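Local coordinates for transposon Tn7 transposition protein TnsA (Escherichia coli, PDB 1T0F), which cuts the 5' DNA strands at the ends of transposon Tn7 and, together with TnsB, forms the transposase that moves the element, at residues H104-R108 with G109-V113; E150-R153 with R154-Q158. One frame throughout, in Å; residues are numbered along the deposited sequence.

Contact 1: H104-R108 with G109-V113; sequences HPVIR and GVDQV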
ATOM      1  N   HIS A 104      -5.564 -10.981  22.215  1.00 26.13           N
ATOM      2  CA  HIS A 104      -4.563 -10.845  21.163  1.00 26.88           C
ATOM      3  C   HIS A 104      -4.887 -11.769  19.985  1.00 28.45           C
ATOM      4  O   HIS A 104      -5.372 -12.888  20.182  1.00 29.58           O
ATOM      5  CB  HIS A 104      -3.175 -11.190  21.706  1.00 27.65           C
ATOM      6  CG  HIS A 104      -2.072 -10.959  20.721  1.00 25.32           C
ATOM      7  ND1 HIS A 104      -1.244  -9.858  20.776  1.00 27.84           N
ATOM      8  CD2 HIS A 104      -1.675 -11.673  19.643  1.00 24.83           C
ATOM      9  CE1 HIS A 104      -0.385  -9.906  19.774  1.00 23.81           C
ATOM     10  NE2 HIS A 104      -0.625 -10.997  19.071  1.00 27.30           N
ATOM     11  N   PRO A 105      -4.644 -11.303  18.742  1.00 26.59           N
ATOM     12  CA  PRO A 105      -4.904 -12.098  17.539  1.00 26.54           C
ATOM     13  C   PRO A 105      -4.307 -13.497  17.669  1.00 28.22           C
ATOM     14  O   PRO A 105      -3.131 -13.658  18.007  1.00 25.43           O
ATOM     15  CB  PRO A 105      -4.233 -11.279  16.442  1.00 27.22           C
ATOM     16  CG  PRO A 105      -4.542  -9.873  16.887  1.00 24.19           C
ATOM     17  CD  PRO A 105      -4.250  -9.925  18.381  1.00 26.36           C
ATOM     18  N   VAL A 106      -5.124 -14.506  17.401  1.00 29.44           N
ATOM     19  CA  VAL A 106      -4.671 -15.885  17.519  1.00 31.35           C
ATOM     20  C   VAL A 106      -5.439 -16.794  16.567  1.00 31.44           C
ATOM     21  O   VAL A 106      -6.630 -16.587  16.320  1.00 32.26           O
ATOM     22  CB  VAL A 106      -4.855 -16.385  18.983  1.00 31.42           C
ATOM     23  CG1 VAL A 106      -6.304 -16.204  19.415  1.00 32.29           C
ATOM     24  CG2 VAL A 106      -4.447 -17.858  19.104  1.00 33.11           C
ATOM     25  N   ILE A 107      -4.740 -17.781  16.018  1.00 30.01           N
ATOM     26  CA  ILE A 107      -5.339 -18.754  15.112  1.00 29.99           C
ATOM     27  C   ILE A 107      -4.915 -20.141  15.588  1.00 29.26           C
ATOM     28  O   ILE A 107      -3.725 -20.425  15.704  1.00 26.72           O
ATOM     29  CB  ILE A 107      -4.852 -18.566  13.664  1.00 30.35           C
ATOM     30  CG1 ILE A 107      -5.282 -17.194  13.136  1.00 33.27           C
ATOM     31  CG2 ILE A 107      -5.416 -19.670  12.783  1.00 31.16           C
ATOM     32  CD1 ILE A 107      -6.769 -17.039  12.980  1.00 36.26           C
ATOM     33  N   ARG A 108      -5.897 -20.995  15.866  1.00 30.15           N
ATOM     34  CA  ARG A 108      -5.636 -22.352  16.340  1.00 30.61           C
ATOM     35  C   ARG A 108      -4.651 -22.364  17.500  1.00 28.80           C
ATOM     36  O   ARG A 108      -3.678 -23.113  17.490  1.00 31.53           O
ATOM     37  CB  ARG A 108      -5.105 -23.227  15.204  1.00 31.83           C
ATOM     38  CG  ARG A 108      -5.996 -23.241  13.978  1.00 37.11           C
ATOM     39  CD  ARG A 108      -5.786 -24.503  13.159  1.00 39.54           C
ATOM     40  NE  ARG A 108      -6.449 -25.650  13.776  1.00 42.10           N
ATOM     41  CZ  ARG A 108      -5.869 -26.825  14.001  1.00 42.67           C
ATOM     42  NH1 ARG A 108      -4.599 -27.017  13.661  1.00 42.48           N
ATOM     43  NH2 ARG A 108      -6.563 -27.806  14.568  1.00 41.45           N
ATOM     44  N   GLY A 109      -4.911 -21.522  18.493  1.00 28.65           N
ATOM     45  CA  GLY A 109      -4.059 -21.451  19.668  1.00 28.96           C
ATOM     46  C   GLY A 109      -2.700 -20.798  19.496  1.00 30.03           C
ATOM     47  O   GLY A 109      -1.925 -20.726  20.451  1.00 30.94           O
ATOM     48  N   VAL A 110      -2.396 -20.324  18.293  1.00 29.22           N
ATOM     49  CA  VAL A 110      -1.105 -19.692  18.044  1.00 29.36           C
ATOM     50  C   VAL A 110      -1.255 -18.177  17.911  1.00 29.73           C
ATOM     51  O   VAL A 110      -1.939 -17.696  17.012  1.00 29.21           O
ATOM     52  CB  VAL A 110      -0.463 -20.247  16.758  1.00 28.99           C
ATOM     53  CG1 VAL A 110       0.882 -19.581  16.509  1.00 30.11           C
ATOM     54  CG2 VAL A 110      -0.292 -21.755  16.876  1.00 31.80           C
ATOM     55  N   ASP A 111      -0.636 -17.431  18.821  1.00 30.74           N
ATOM     56  CA  ASP A 111      -0.707 -15.977  18.753  1.00 30.77           C
ATOM     57  C   ASP A 111      -0.068 -15.576  17.435  1.00 28.85           C
ATOM     58  O   ASP A 111       1.012 -16.058  17.083  1.00 28.01           O
ATOM     59  CB  ASP A 111       0.035 -15.333  19.926  1.00 32.78           C
ATOM     60  CG  ASP A 111      -0.781 -15.341  21.211  1.00 36.50           C
ATOM     61  OD1 ASP A 111      -1.937 -15.825  21.201  1.00 37.45           O
ATOM     62  OD2 ASP A 111      -0.264 -14.851  22.235  1.00 37.83           O
ATOM     63  N   GLN A 112      -0.748 -14.704  16.699  1.00 26.02           N
ATOM     64  CA  GLN A 112      -0.262 -14.268  15.401  1.00 24.77           C
ATOM     65  C   GLN A 112       0.527 -12.969  15.484  1.00 23.87           C
ATOM     66  O   GLN A 112       0.311 -12.149  16.375  1.00 23.79           O
ATOM     67  CB  GLN A 112      -1.439 -14.094  14.434  1.00 24.63           C
ATOM     68  CG  GLN A 112      -2.220 -15.378  14.153  1.00 28.64           C
ATOM     69  CD  GLN A 112      -1.368 -16.449  13.487  1.00 28.57           C
ATOM     70  OE1 GLN A 112      -0.999 -16.332  12.317  1.00 28.81           O
ATOM     71  NE2 GLN A 112      -1.045 -17.497  14.238  1.00 25.05           N
ATOM     72  N   VAL A 113       1.456 -12.799  14.554  1.00 22.59           N
ATOM     73  CA  VAL A 113       2.249 -11.586  14.510  1.00 22.27           C
ATOM     74  C   VAL A 113       1.405 -10.561  13.760  1.00 20.78           C
ATOM     75  O   VAL A 113       0.972 -10.811  12.636  1.00 20.85           O
ATOM     76  CB  VAL A 113       3.566 -11.796  13.738  1.00 22.85           C
ATOM     77  CG1 VAL A 113       4.297 -10.456  13.580  1.00 22.67           C
ATOM     78  CG2 VAL A 113       4.448 -12.799  14.490  1.00 22.96           C
TER
HETATM   79  O   HOH W   1      -4.611 -14.942  21.967  1.00 41.69           O
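CG2 of Val106 comes to 3.4 Å from atom C of Gly109 as the chain reverses through a type I' turn from Ile107 to Val110. This is a beta hairpin with a two-residue loop, Arg108-Gly109. Val110 forms the antiparallel hydrogen-bonded pair with Ile107, its N giving a bond to Ile107 O and its O taking one from Ile107 N. Asp111 follows as the non-hydrogen-bonded partner of Val106, and a water donates both to its OD1 and to His104 O. Beyond the two pairs, Gln112 N bonds Pro105 O at 2.9 Å. With CG beside its own backbone N (chi1 -62°) and a bend at chi2, the Gln112 side chain folds back over Ile107. Its CG touches CG1 of Ile107, NE2 bonds Val110 O almost straight at 178°, and OE1 bonds Phe11 N. With an alanine here, Val110 O would probably lose its second donor, Phe11 N its acceptor and Ile107 CG1 its contact with CG. The carbonyl O of Gln112 receives NE2 of His104 at 3.1 Å, in the ring plane. Val106 N binds a malonate, probably from the crystallisation liquor. Val110 O is thus met from opposite faces of its plane, and the Gln112 amide, held at both ends, is unlikely to flip.

Contact 2: E150-R153 with R154-Q158; sequences ELER and RYWQQ
Arg153 and Arg154 converge on the carboxylate of Glu150, one turn back along the helix, and Arg153 then runs on to Gln157. From CB, the Arg153 chain leaves with CG anti to the backbone N (chi1 -176°), stays extended through CD and bends at chi3. That bend turns the guanidinium side-on to Glu150: NE meets OE1 at 2.8 Å, and NH2 meets OE2 at 2.8 Å, both on the syn side of the carboxylate. At the outer end NH1 reaches OE1 of Gln157, which lies alongside and points the same way; at 3.2 Å and 139° this bond is bent, with the donor above the amide carbonyl plane.

OE2 of Glu150 accepts a second arginine, NE of Arg154 at 2.8 Å, on its anti side. The Arg154 guanidinium stands nearly upright to the carboxylate, 81° between planes, and its NH2 pairs with an acidic side chain of another protein chain. That chain's backbone also bonds OE1 of Glu150, and one of its acidic groups lies close to OE2; the two arginines would be expected to offset this acid and favour the ionised form of Glu150.

All this lies on helix 143-159, the crossover of the beta-alpha-beta unit between strands 129-134 and 163-166 in the PD-(D/E)XK nuclease core, and the helix is carried by i to i+4 backbone bonds such as Trp156 N to Glu152 O. On another flank CG of Glu152 touches CD1 of Trp156 at 4.0 Å. The OE2 atom of Glu152 bonds both Thr116 and the metal-binding residue Gln133, and Trp156 NE1 shares the Thr116 hydroxyl oxygen. Over the centre of one Trp156 ring face sits CD2 of Tyr155, 3.8 Å above the plane, while the hydroxyl of Tyr155 bonds Leu89 N.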
ATOM      1  N   GLU A 150      -7.353  -1.052  17.390  1.00 18.18           N
ATOM      2  CA  GLU A 150      -6.996  -0.373  18.639  1.00 18.30           C
ATOM      3  C   GLU A 150      -5.631  -0.866  19.131  1.00 19.98           C
ATOM      4  O   GLU A 150      -4.818  -0.084  19.634  1.00 17.85           O
ATOM      5  CB  GLU A 150      -8.074  -0.609  19.708  1.00 17.94           C
ATOM      6  CG  GLU A 150      -7.788  -0.004  21.077  1.00 20.51           C
ATOM      7  CD  GLU A 150      -7.574   1.504  21.057  1.00 24.75           C
ATOM      8  OE1 GLU A 150      -7.923   2.164  20.047  1.00 24.69           O
ATOM      9  OE2 GLU A 150      -7.069   2.031  22.072  1.00 24.63           O
ATOM     10  N   LEU A 151      -5.375  -2.164  18.998  1.00 19.82           N
ATOM     11  CA  LEU A 151      -4.078  -2.705  19.421  1.00 20.99           C
ATOM     12  C   LEU A 151      -2.972  -2.020  18.621  1.00 19.89           C
ATOM     13  O   LEU A 151      -1.954  -1.578  19.167  1.00 18.33           O
ATOM     14  CB  LEU A 151      -4.003  -4.208  19.153  1.00 21.72           C
ATOM     15  CG  LEU A 151      -4.872  -5.132  20.010  1.00 25.66           C
ATOM     16  CD1 LEU A 151      -4.657  -6.576  19.561  1.00 23.94           C
ATOM     17  CD2 LEU A 151      -4.510  -4.961  21.490  1.00 25.95           C
ATOM     18  N   GLU A 152      -3.184  -1.956  17.311  1.00 19.25           N
ATOM     19  CA  GLU A 152      -2.231  -1.343  16.393  1.00 19.20           C
ATOM     20  C   GLU A 152      -2.057   0.143  16.709  1.00 19.13           C
ATOM     21  O   GLU A 152      -0.939   0.665  16.699  1.00 18.61           O
ATOM     22  CB  GLU A 152      -2.727  -1.525  14.953  1.00 19.69           C
ATOM     23  CG  GLU A 152      -1.728  -1.094  13.892  1.00 20.99           C
ATOM     24  CD  GLU A 152      -2.233  -1.332  12.478  1.00 23.44           C
ATOM     25  OE1 GLU A 152      -3.370  -1.836  12.312  1.00 22.78           O
ATOM     26  OE2 GLU A 152      -1.485  -1.013  11.531  1.00 22.23           O
ATOM     27  N   ARG A 153      -3.169   0.822  16.985  1.00 19.61           N
ATOM     28  CA  ARG A 153      -3.113   2.244  17.302  1.00 20.73           C
ATOM     29  C   ARG A 153      -2.234   2.473  18.523  1.00 20.69           C
ATOM     30  O   ARG A 153      -1.343   3.326  18.508  1.00 19.93           O
ATOM     31  CB  ARG A 153      -4.515   2.792  17.571  1.00 20.74           C
ATOM     32  CG  ARG A 153      -4.545   4.300  17.814  1.00 23.10           C
ATOM     33  CD  ARG A 153      -5.917   4.742  18.327  1.00 22.11           C
ATOM     34  NE  ARG A 153      -6.144   4.349  19.719  1.00 22.02           N
ATOM     35  CZ  ARG A 153      -5.604   4.961  20.770  1.00 25.50           C
ATOM     36  NH1 ARG A 153      -4.798   6.006  20.605  1.00 26.73           N
ATOM     37  NH2 ARG A 153      -5.861   4.523  21.995  1.00 25.38           N
ATOM     38  N   ARG A 154      -2.480   1.704  19.580  1.00 19.69           N
ATOM     39  CA  ARG A 154      -1.703   1.829  20.808  1.00 20.47           C
ATOM     40  C   ARG A 154      -0.226   1.537  20.587  1.00 18.15           C
ATOM     41  O   ARG A 154       0.636   2.188  21.178  1.00 20.35           O
ATOM     42  CB  ARG A 154      -2.259   0.889  21.886  1.00 21.02           C
ATOM     43  CG  ARG A 154      -3.644   1.281  22.355  1.00 23.04           C
ATOM     44  CD  ARG A 154      -4.110   0.402  23.511  1.00 26.40           C
ATOM     45  NE  ARG A 154      -5.433   0.804  23.981  1.00 27.76           N
ATOM     46  CZ  ARG A 154      -5.748   0.980  25.260  1.00 31.06           C
ATOM     47  NH1 ARG A 154      -4.835   0.788  26.203  1.00 29.93           N
ATOM     48  NH2 ARG A 154      -6.974   1.359  25.598  1.00 32.06           N
ATOM     49  N   TYR A 155       0.059   0.560  19.736  1.00 18.05           N
ATOM     50  CA  TYR A 155       1.435   0.181  19.430  1.00 20.85           C
ATOM     51  C   TYR A 155       2.216   1.381  18.904  1.00 20.97           C
ATOM     52  O   TYR A 155       3.265   1.747  19.439  1.00 20.73           O
ATOM     53  CB  TYR A 155       1.457  -0.920  18.367  1.00 22.12           C
ATOM     54  CG  TYR A 155       2.848  -1.420  18.027  1.00 26.76           C
ATOM     55  CD1 TYR A 155       3.455  -2.419  18.792  1.00 27.56           C
ATOM     56  CD2 TYR A 155       3.560  -0.893  16.947  1.00 25.51           C
ATOM     57  CE1 TYR A 155       4.730  -2.883  18.489  1.00 27.67           C
ATOM     58  CE2 TYR A 155       4.844  -1.349  16.638  1.00 27.17           C
ATOM     59  CZ  TYR A 155       5.417  -2.350  17.418  1.00 28.79           C
ATOM     60  OH  TYR A 155       6.667  -2.835  17.123  1.00 30.75           O
ATOM     61  N   TRP A 156       1.709   1.988  17.839  1.00 20.26           N
ATOM     62  CA  TRP A 156       2.399   3.141  17.270  1.00 20.29           C
ATOM     63  C   TRP A 156       2.370   4.366  18.183  1.00 21.10           C
ATOM     64  O   TRP A 156       3.310   5.168  18.181  1.00 21.92           O
ATOM     65  CB  TRP A 156       1.819   3.449  15.892  1.00 18.13           C
ATOM     66  CG  TRP A 156       2.141   2.365  14.926  1.00 18.64           C
ATOM     67  CD1 TRP A 156       1.277   1.470  14.377  1.00 17.86           C
ATOM     68  CD2 TRP A 156       3.443   2.023  14.433  1.00 21.96           C
ATOM     69  NE1 TRP A 156       1.955   0.587  13.569  1.00 19.72           N
ATOM     70  CE2 TRP A 156       3.287   0.904  13.588  1.00 20.93           C
ATOM     71  CE3 TRP A 156       4.726   2.553  14.629  1.00 22.29           C
ATOM     72  CZ2 TRP A 156       4.363   0.303  12.936  1.00 21.49           C
ATOM     73  CZ3 TRP A 156       5.796   1.953  13.980  1.00 23.73           C
ATOM     74  CH2 TRP A 156       5.608   0.840  13.144  1.00 22.61           C
ATOM     75  N   GLN A 157       1.311   4.519  18.972  1.00 20.76           N
ATOM     76  CA  GLN A 157       1.263   5.652  19.891  1.00 25.26           C
ATOM     77  C   GLN A 157       2.421   5.509  20.873  1.00 27.17           C
ATOM     78  O   GLN A 157       3.081   6.489  21.231  1.00 26.43           O
ATOM     79  CB  GLN A 157      -0.058   5.684  20.657  1.00 29.00           C
ATOM     80  CG  GLN A 157      -0.031   6.651  21.829  1.00 34.33           C
ATOM     81  CD  GLN A 157      -1.332   6.687  22.591  1.00 38.91           C
ATOM     82  OE1 GLN A 157      -2.322   7.248  22.125  1.00 41.05           O
ATOM     83  NE2 GLN A 157      -1.341   6.079  23.770  1.00 41.30           N
ATOM     84  N   GLN A 158       2.660   4.273  21.294  1.00 27.38           N
ATOM     85  CA  GLN A 158       3.742   3.946  22.221  1.00 29.47           C
ATOM     86  C   GLN A 158       5.090   4.325  21.595  1.00 28.75           C
ATOM     87  O   GLN A 158       5.979   4.832  22.277  1.00 27.43           O
ATOM     88  CB  GLN A 158       3.702   2.445  22.510  1.00 32.80           C
ATOM     89  CG  GLN A 158       4.441   1.989  23.748  1.00 39.85           C
ATOM     90  CD  GLN A 158       4.210   0.509  24.018  1.00 44.06           C
ATOM     91  OE1 GLN A 158       4.882  -0.353  23.446  1.00 47.17           O
ATOM     92  NE2 GLN A 158       3.238   0.210  24.875  1.00 44.00           N
TER

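In the fold
Contact 1 is a surface hairpin of strands 106-107 and 110-111, whereas contact 2 is largely buried within helix 143-159, so they share no secondary-structure element although both belong to the N-terminal endonuclease part of the chain. Their centres lie about 18 Å apart, and they meet where CD of Pro105 packs on CD1 of Leu151 at 3.6 Å. The hairpin relies mainly on neutral backbone and amide bonds, with no other protein chain of the assembly against it. The helix, by contrast, carries a charged network that faces a partner chain on one flank, and on another, aromatic side chains and the carboxylate of Glu152, which bonds the metal-binding residue Gln133.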